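Diol-dehydratase (Roseburia inulinivorans, PDB 5I2A) is a B12-independent glycyl radical enzyme that catalyses the dehydration of 1,2-propanediol. Local coordinates at residues Gly165-Gln170 and His283-Gly288; Gln274-Glu279 and Leu524-Cys529. All coordinates share one frame; numbering follows the deposited sequence.

Contact 1: Gly165-Gln170 and His283-Gly288. With EDO (1,2-ethanediol), chain C.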
ATOM      1  N   GLY A 165     -12.256  10.467 -11.342  1.00 12.76           N
ATOM      2  CA  GLY A 165     -13.600  10.986 -11.508  1.00  9.27           C
ATOM      3  C   GLY A 165     -14.492   9.958 -12.187  1.00 10.98           C
ATOM      4  O   GLY A 165     -14.497   8.805 -11.775  1.00 11.64           O
ATOM      5  N   HIS A 166     -15.220  10.379 -13.222  1.00 10.83           N
ATOM      6  CA  HIS A 166     -16.069   9.491 -14.026  1.00 11.25           C
ATOM      7  C   HIS A 166     -17.001   8.678 -13.139  1.00 10.00           C
ATOM      8  O   HIS A 166     -16.960   7.454 -13.107  1.00 12.46           O
ATOM      9  CB  HIS A 166     -15.201   8.582 -14.913  1.00  8.67           C
ATOM     10  CG  HIS A 166     -14.490   9.339 -15.983  1.00 10.62           C
ATOM     11  ND1 HIS A 166     -13.467  10.228 -15.707  1.00 11.46           N
ATOM     12  CD2 HIS A 166     -14.708   9.423 -17.316  1.00  9.09           C
ATOM     13  CE1 HIS A 166     -13.071  10.798 -16.828  1.00 11.17           C
ATOM     14  NE2 HIS A 166     -13.799  10.317 -17.824  1.00 12.53           N
ATOM     15  N   VAL A 167     -17.826   9.397 -12.402  1.00 12.97           N
ATOM     16  CA  VAL A 167     -18.679   8.791 -11.412  1.00 12.85           C
ATOM     17  C   VAL A 167     -19.917   9.657 -11.191  1.00 14.06           C
ATOM     18  O   VAL A 167     -19.872  10.891 -11.313  1.00 12.39           O
ATOM     19  CB  VAL A 167     -17.926   8.592 -10.068  1.00 12.24           C
ATOM     20  CG1 VAL A 167     -17.428   9.930  -9.536  1.00 10.73           C
ATOM     21  CG2 VAL A 167     -18.822   7.903  -9.025  1.00 10.62           C
ATOM     22  N   THR A 168     -21.025   8.980 -10.908  1.00 13.34           N
ATOM     23  CA  THR A 168     -22.214   9.597 -10.354  1.00 15.51           C
ATOM     24  C   THR A 168     -22.378   9.118  -8.921  1.00 14.60           C
ATOM     25  O   THR A 168     -22.733   7.975  -8.646  1.00 12.44           O
ATOM     26  CB  THR A 168     -23.479   9.247 -11.134  1.00 13.54           C
ATOM     27  OG1 THR A 168     -23.380   9.778 -12.449  1.00 13.89           O
ATOM     28  CG2 THR A 168     -24.712   9.812 -10.422  1.00 10.48           C
ATOM     29  N   VAL A 169     -22.144  10.043  -8.023  1.00 15.63           N
ATOM     30  CA  VAL A 169     -22.096   9.792  -6.614  1.00 11.26           C
ATOM     31  C   VAL A 169     -23.553   9.786  -6.078  1.00 16.22           C
ATOM     32  O   VAL A 169     -24.493  10.094  -6.824  1.00 12.79           O
ATOM     33  CB  VAL A 169     -21.205  10.894  -5.998  1.00 18.26           C
ATOM     34  CG1 VAL A 169     -22.007  12.097  -5.474  1.00 13.29           C
ATOM     35  CG2 VAL A 169     -20.144  10.364  -5.132  1.00 19.96           C
ATOM     36  N   GLN A 170     -23.756   9.419  -4.817  1.00 15.34           N
ATOM     37  CA  GLN A 170     -25.100   9.406  -4.241  1.00 17.85           C
ATOM     38  C   GLN A 170     -25.568  10.813  -3.829  1.00 17.49           C
ATOM     39  O   GLN A 170     -25.637  11.122  -2.641  1.00 16.39           O
ATOM     40  CB  GLN A 170     -25.159   8.470  -3.021  1.00 16.75           C
ATOM     41  CG  GLN A 170     -25.060   6.970  -3.324  1.00 11.49           C
ATOM     42  CD  GLN A 170     -24.764   6.129  -2.070  1.00 20.23           C
ATOM     43  OE1 GLN A 170     -25.052   6.543  -0.943  1.00 18.33           O
ATOM     44  NE2 GLN A 170     -24.174   4.948  -2.270  1.00 15.08           N
ATOM     45  N   HIS A 283     -12.462  14.489 -14.081  1.00 11.39           N
ATOM     46  CA  HIS A 283     -13.668  15.098 -14.634  1.00 12.09           C
ATOM     47  C   HIS A 283     -14.739  14.019 -14.865  1.00 12.30           C
ATOM     48  O   HIS A 283     -14.666  12.934 -14.282  1.00 11.30           O
ATOM     49  CB  HIS A 283     -13.357  15.912 -15.908  1.00 11.05           C
ATOM     50  CG  HIS A 283     -12.794  15.110 -17.045  1.00 13.66           C
ATOM     51  ND1 HIS A 283     -11.538  15.345 -17.575  1.00 11.44           N
ATOM     52  CD2 HIS A 283     -13.332  14.113 -17.786  1.00  8.68           C
ATOM     53  CE1 HIS A 283     -11.328  14.516 -18.580  1.00 10.84           C
ATOM     54  NE2 HIS A 283     -12.399  13.756 -18.728  1.00 12.28           N
ATOM     55  N   SER A 284     -15.751  14.343 -15.665  1.00 13.05           N
ATOM     56  CA  SER A 284     -16.948  13.505 -15.815  1.00 11.48           C
ATOM     57  C   SER A 284     -17.612  13.168 -14.475  1.00 11.86           C
ATOM     58  O   SER A 284     -18.184  12.092 -14.301  1.00 11.07           O
ATOM     59  CB  SER A 284     -16.620  12.222 -16.578  1.00 10.39           C
ATOM     60  OG  SER A 284     -16.224  12.546 -17.888  1.00 12.57           O
ATOM     61  N   ILE A 285     -17.530  14.101 -13.535  1.00 11.10           N
ATOM     62  CA  ILE A 285     -18.372  14.075 -12.355  1.00  8.79           C
ATOM     63  C   ILE A 285     -19.796  14.392 -12.839  1.00 11.47           C
ATOM     64  O   ILE A 285     -20.119  15.548 -13.169  1.00 12.33           O
ATOM     65  CB  ILE A 285     -17.889  15.087 -11.295  1.00 11.11           C
ATOM     66  CG1 ILE A 285     -16.439  14.782 -10.903  1.00 12.40           C
ATOM     67  CG2 ILE A 285     -18.829  15.110 -10.090  1.00 14.00           C
ATOM     68  CD1 ILE A 285     -16.200  13.343 -10.381  1.00  8.97           C
ATOM     69  N   SER A 286     -20.630  13.362 -12.926  1.00 11.25           N
ATOM     70  CA  SER A 286     -21.891  13.471 -13.646  1.00 12.64           C
ATOM     71  C   SER A 286     -23.114  13.470 -12.731  1.00 15.40           C
ATOM     72  O   SER A 286     -23.390  12.483 -12.045  1.00 12.08           O
ATOM     73  CB  SER A 286     -21.998  12.333 -14.666  1.00 14.48           C
ATOM     74  OG  SER A 286     -20.879  12.342 -15.537  1.00 13.40           O
ATOM     75  N   PRO A 287     -23.860  14.585 -12.732  1.00 14.46           N
ATOM     76  CA  PRO A 287     -25.073  14.721 -11.912  1.00 14.68           C
ATOM     77  C   PRO A 287     -26.059  13.566 -12.093  1.00 14.15           C
ATOM     78  O   PRO A 287     -26.778  13.244 -11.156  1.00 15.59           O
ATOM     79  CB  PRO A 287     -25.672  16.044 -12.397  1.00 11.05           C
ATOM     80  CG  PRO A 287     -24.458  16.843 -12.782  1.00 13.84           C
ATOM     81  CD  PRO A 287     -23.538  15.835 -13.439  1.00 11.05           C
ATOM     82  N   GLY A 288     -26.084  12.933 -13.258  1.00 13.88           N
ATOM     83  CA  GLY A 288     -26.944  11.767 -13.428  1.00 12.50           C
ATOM     84  C   GLY A 288     -28.429  12.145 -13.460  1.00 15.18           C
ATOM     85  O   GLY A 288     -28.789  13.163 -14.060  1.00 12.41           O
TER
HETATM   86  C1  EDO C 901     -15.648  10.987 -21.210  1.00 11.44           C
HETATM   87  O1  EDO C 901     -16.181  10.585 -19.951  1.00 14.88           O
HETATM   88  C2  EDO C 901     -14.638  12.109 -20.946  1.00 13.72           C
HETATM   89  O2  EDO C 901     -13.465  11.627 -20.260  1.00 13.40           O
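His-166 and His-283 stand side by side and point the same way, on two short parallel strands, 165-167 and 283-285, of the pyruvate formate-lyase-like fold. The strand axes run 27° apart and their pairing is weakly bonded. Two sound backbone bonds join them, His-166 N to His-283 O (2.8 Å) and, from just beyond strand 283-285, Ser-286 N to Val-167 O (3.0 Å); Val-167 N to Ser-284 O is weak.

The imidazoles meet obliquely, their planes at 49°. What they share is a 1,2-ethanediol, probably from the crystallisation liquor: His-166 NE2 and His-283 NE2 each donate to its O2 at 2.8 Å, and in both rings that oxygen lies at the edge, near the plane. Ser-284 OG donates to the other hydroxyl, O1, also at 2.8 Å. Asp-452 and Glu-440 hold the same molecule, an arrangement consistent with a diol-binding pocket in this dehydratase.

CG of His-166 is anti to its carbonyl carbon (chi1 -68°), which sets one ring face against Ser-284. There Ser-284 CB makes a CH-pi contact over the ring face, 3.5 Å from the centroid of the His-166 ring. An alanine in place of His-166 would probably cost O2 of the diol one of its two imidazole donors and leave Ser-284 CB without the ring it packs on.

Apolar packing is modest, with Val-167 CG1 against Ile-285 CD1 at 3.7 Å. Beyond the strands Thr-168 OG1, also bonded to Asn-434, donates to Ser-286 O at 2.7 Å, the hydroxyl tilted out of the carbonyl plane.

Contact 2: Gln274-Glu279 and Leu524-Cys529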
ATOM      1  N   GLN A 274     -19.355  20.616  -6.664  1.00 13.40           N
ATOM      2  CA  GLN A 274     -18.166  21.442  -6.637  1.00 14.95           C
ATOM      3  C   GLN A 274     -17.008  20.802  -5.861  1.00 17.03           C
ATOM      4  O   GLN A 274     -15.902  20.691  -6.388  1.00 14.22           O
ATOM      5  CB  GLN A 274     -18.479  22.818  -6.038  1.00 13.22           C
ATOM      6  CG  GLN A 274     -17.287  23.769  -6.095  1.00 14.92           C
ATOM      7  CD  GLN A 274     -17.408  24.941  -5.119  1.00 15.42           C
ATOM      8  OE1 GLN A 274     -18.374  25.036  -4.364  1.00 15.37           O
ATOM      9  NE2 GLN A 274     -16.428  25.830  -5.140  1.00 12.07           N
ATOM     10  N   VAL A 275     -17.252  20.378  -4.621  1.00 13.44           N
ATOM     11  CA  VAL A 275     -16.122  19.970  -3.784  1.00 15.29           C
ATOM     12  C   VAL A 275     -15.505  18.649  -4.252  1.00 15.34           C
ATOM     13  O   VAL A 275     -14.322  18.427  -4.038  1.00 14.87           O
ATOM     14  CB  VAL A 275     -16.496  19.847  -2.285  1.00 15.67           C
ATOM     15  CG1 VAL A 275     -16.948  21.198  -1.736  1.00 15.38           C
ATOM     16  CG2 VAL A 275     -17.537  18.739  -2.051  1.00 14.08           C
ATOM     17  N   LEU A 276     -16.294  17.792  -4.902  1.00 13.87           N
ATOM     18  CA  LEU A 276     -15.756  16.577  -5.504  1.00 15.01           C
ATOM     19  C   LEU A 276     -14.613  16.936  -6.447  1.00 12.65           C
ATOM     20  O   LEU A 276     -13.641  16.201  -6.548  1.00 11.20           O
ATOM     21  CB  LEU A 276     -16.840  15.794  -6.251  1.00 10.44           C
ATOM     22  CG  LEU A 276     -17.824  15.008  -5.377  1.00 13.10           C
ATOM     23  CD1 LEU A 276     -18.964  14.488  -6.223  1.00 12.69           C
ATOM     24  CD2 LEU A 276     -17.125  13.851  -4.642  1.00 12.73           C
ATOM     25  N   GLN A 277     -14.730  18.087  -7.108  1.00 13.34           N
ATOM     26  CA  GLN A 277     -13.752  18.502  -8.113  1.00 13.17           C
ATOM     27  C   GLN A 277     -12.661  19.410  -7.535  1.00 14.98           C
ATOM     28  O   GLN A 277     -11.731  19.813  -8.233  1.00 14.20           O
ATOM     29  CB  GLN A 277     -14.482  19.163  -9.290  1.00 11.33           C
ATOM     30  CG  GLN A 277     -15.408  18.128  -9.961  1.00 10.25           C
ATOM     31  CD  GLN A 277     -16.175  18.654 -11.129  1.00 13.68           C
ATOM     32  OE1 GLN A 277     -15.671  18.689 -12.244  1.00 15.26           O
ATOM     33  NE2 GLN A 277     -17.425  19.043 -10.890  1.00 13.87           N
ATOM     34  N   ILE A 278     -12.782  19.699  -6.249  1.00 14.45           N
ATOM     35  CA  ILE A 278     -11.684  20.239  -5.466  1.00 13.29           C
ATOM     36  C   ILE A 278     -10.865  19.071  -4.883  1.00 11.47           C
ATOM     37  O   ILE A 278      -9.646  19.095  -4.912  1.00 13.22           O
ATOM     38  CB  ILE A 278     -12.203  21.156  -4.334  1.00 13.19           C
ATOM     39  CG1 ILE A 278     -12.810  22.438  -4.919  1.00 15.59           C
ATOM     40  CG2 ILE A 278     -11.097  21.497  -3.338  1.00 13.29           C
ATOM     41  CD1 ILE A 278     -13.440  23.340  -3.854  1.00 16.66           C
ATOM     42  N   GLU A 279     -11.554  18.051  -4.378  1.00 11.51           N
ATOM     43  CA  GLU A 279     -10.892  16.881  -3.806  1.00 12.78           C
ATOM     44  C   GLU A 279      -9.988  16.219  -4.832  1.00 13.22           C
ATOM     45  O   GLU A 279      -8.871  15.843  -4.520  1.00 13.41           O
ATOM     46  CB  GLU A 279     -11.904  15.846  -3.276  1.00 12.49           C
ATOM     47  CG  GLU A 279     -11.196  14.700  -2.534  1.00 15.09           C
ATOM     48  CD  GLU A 279     -12.122  13.576  -2.071  1.00 15.94           C
ATOM     49  OE1 GLU A 279     -13.133  13.296  -2.755  1.00 14.34           O
ATOM     50  OE2 GLU A 279     -11.822  12.992  -1.002  1.00 14.30           O
ATOM     51  N   LEU A 524      -9.592   8.610  -2.061  1.00 13.21           N
ATOM     52  CA  LEU A 524     -10.412   9.795  -1.861  1.00 13.37           C
ATOM     53  C   LEU A 524     -11.527   9.503  -0.888  1.00 11.83           C
ATOM     54  O   LEU A 524     -12.523   8.895  -1.246  1.00 15.37           O
ATOM     55  CB  LEU A 524     -10.984  10.277  -3.189  1.00 13.42           C
ATOM     56  CG  LEU A 524      -9.981  10.515  -4.310  1.00 14.43           C
ATOM     57  CD1 LEU A 524     -10.708  10.927  -5.589  1.00 13.65           C
ATOM     58  CD2 LEU A 524      -8.961  11.581  -3.891  1.00 11.13           C
ATOM     59  N   PRO A 525     -11.358   9.921   0.364  1.00 14.41           N
ATOM     60  CA  PRO A 525     -12.396   9.594   1.341  1.00 14.40           C
ATOM     61  C   PRO A 525     -13.728  10.281   1.072  1.00 15.42           C
ATOM     62  O   PRO A 525     -14.740   9.660   1.361  1.00 15.02           O
ATOM     63  CB  PRO A 525     -11.796  10.056   2.676  1.00 13.90           C
ATOM     64  CG  PRO A 525     -10.590  10.847   2.325  1.00 19.45           C
ATOM     65  CD  PRO A 525     -10.128  10.426   0.985  1.00 13.25           C
ATOM     66  N   PHE A 526     -13.756  11.494   0.523  1.00 12.19           N
ATOM     67  CA  PHE A 526     -15.069  12.126   0.364  1.00 12.60           C
ATOM     68  C   PHE A 526     -15.866  11.523  -0.797  1.00 14.34           C
ATOM     69  O   PHE A 526     -17.029  11.142  -0.623  1.00 15.63           O
ATOM     70  CB  PHE A 526     -14.993  13.656   0.192  1.00 12.18           C
ATOM     71  CG  PHE A 526     -16.351  14.297   0.276  1.00 16.87           C
ATOM     72  CD1 PHE A 526     -17.074  14.233   1.468  1.00 13.98           C
ATOM     73  CD2 PHE A 526     -16.945  14.879  -0.839  1.00 15.54           C
ATOM     74  CE1 PHE A 526     -18.357  14.769   1.563  1.00 15.01           C
ATOM     75  CE2 PHE A 526     -18.227  15.432  -0.756  1.00 14.70           C
ATOM     76  CZ  PHE A 526     -18.935  15.370   0.448  1.00 14.96           C
ATOM     77  N   GLU A 527     -15.260  11.425  -1.974  1.00 15.00           N
ATOM     78  CA  GLU A 527     -15.920  10.726  -3.077  1.00 15.38           C
ATOM     79  C   GLU A 527     -16.313   9.289  -2.674  1.00 13.28           C
ATOM     80  O   GLU A 527     -17.414   8.832  -2.981  1.00 13.90           O
ATOM     81  CB  GLU A 527     -15.032  10.707  -4.314  1.00 14.35           C
ATOM     82  CG  GLU A 527     -15.721  10.184  -5.576  1.00 14.50           C
ATOM     83  CD  GLU A 527     -15.550   8.693  -5.785  1.00 21.24           C
ATOM     84  OE1 GLU A 527     -14.684   8.087  -5.117  1.00 19.38           O
ATOM     85  OE2 GLU A 527     -16.280   8.125  -6.628  1.00 19.73           O
ATOM     86  N   SER A 528     -15.439   8.598  -1.950  1.00 13.11           N
ATOM     87  CA  SER A 528     -15.713   7.205  -1.579  1.00 13.74           C
ATOM     88  C   SER A 528     -16.930   7.046  -0.662  1.00 14.11           C
ATOM     89  O   SER A 528     -17.684   6.081  -0.796  1.00 14.59           O
ATOM     90  CB  SER A 528     -14.488   6.560  -0.904  1.00 12.30           C
ATOM     91  OG  SER A 528     -13.405   6.446  -1.806  1.00 11.94           O
ATOM     92  N   CYS A 529     -17.130   7.986   0.258  1.00 14.35           N
ATOM     93  CA  CYS A 529     -18.177   7.802   1.252  1.00 14.65           C
ATOM     94  C   CYS A 529     -19.553   7.899   0.603  1.00 15.79           C
ATOM     95  O   CYS A 529     -20.532   7.425   1.159  1.00 11.79           O
ATOM     96  CB  CYS A 529     -18.057   8.814   2.403  1.00 15.07           C
ATOM     97  SG  CYS A 529     -18.574  10.532   2.091  1.00 14.64           S
TER
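The carboxylate of Glu-279 lies between two methylenes of 524-529: Leu-524 CB sits over one face, 3.7 Å from Glu-279 CD, and Phe-526 CB is on the other side of the plane. Its oxygens are met along the outer edge by two successive backbone amides. Glu-527 N donates to Glu-279 OE1 at 2.9 Å, on the syn lone pair of that oxygen; Phe-526 N donates to Glu-279 OE2, also at 2.9 Å and on the syn side, slightly out of the plane. This pair of bonds fixes the rotation of the group.

The Phe-526 ring is turned 59° from the carboxylate. Val-275 CG2 approaches it obliquely, 3.6 Å from Phe-526 CE2, while Leu-276 CD2 reaches past it to Glu-527 CA at 3.7 Å. Phe-57 of helix 49-63 and Val-217 of helix 200-233 border this apolar patch.

CG of Glu-279 is anti to its backbone N (chi1 -173°) and the chain beyond is extended, which carries the acid across to the first turn of helix 525-529. Leu-524, the N-cap residue, gives its carbonyl oxygen to both Ser-528 N and Ser-528 OG, from opposite faces. The positive end of the helix dipole would probably favour a charged carboxylate at this buried position. Glu-527 turns its own acid away, with OE1 bonded to Gln-542.

The two helix segments, whose axes come within 9.7 Å at 135°, are thus joined through a motif in which an acid on the last turn of one helix binds amide N-H groups at the N terminus of another.

How the contacts relate
From the N terminus the chain first lays down 165-170, and contact 1 closes when 283-288 returns beside it after 112 residues, most of them helical. Just before that return, the end of helix 262-279 contributes 274-279, three residues ahead of strand 283-285. Contact 2 closes much later, when 524-529 arrives, 244 residues after 274-279. The segments alternate, so the two loops cross rather than nest. With centres 11 Å apart, the contacts also touch: Ile-285 CG2 packs on Leu-276 CD1 at 3.9 Å, and Val-167 CG2 on Glu-527 OE2 at 3.5 Å. Together they tie the strand pair beside the diol to helices 262-279 and 525-529, which pack against it.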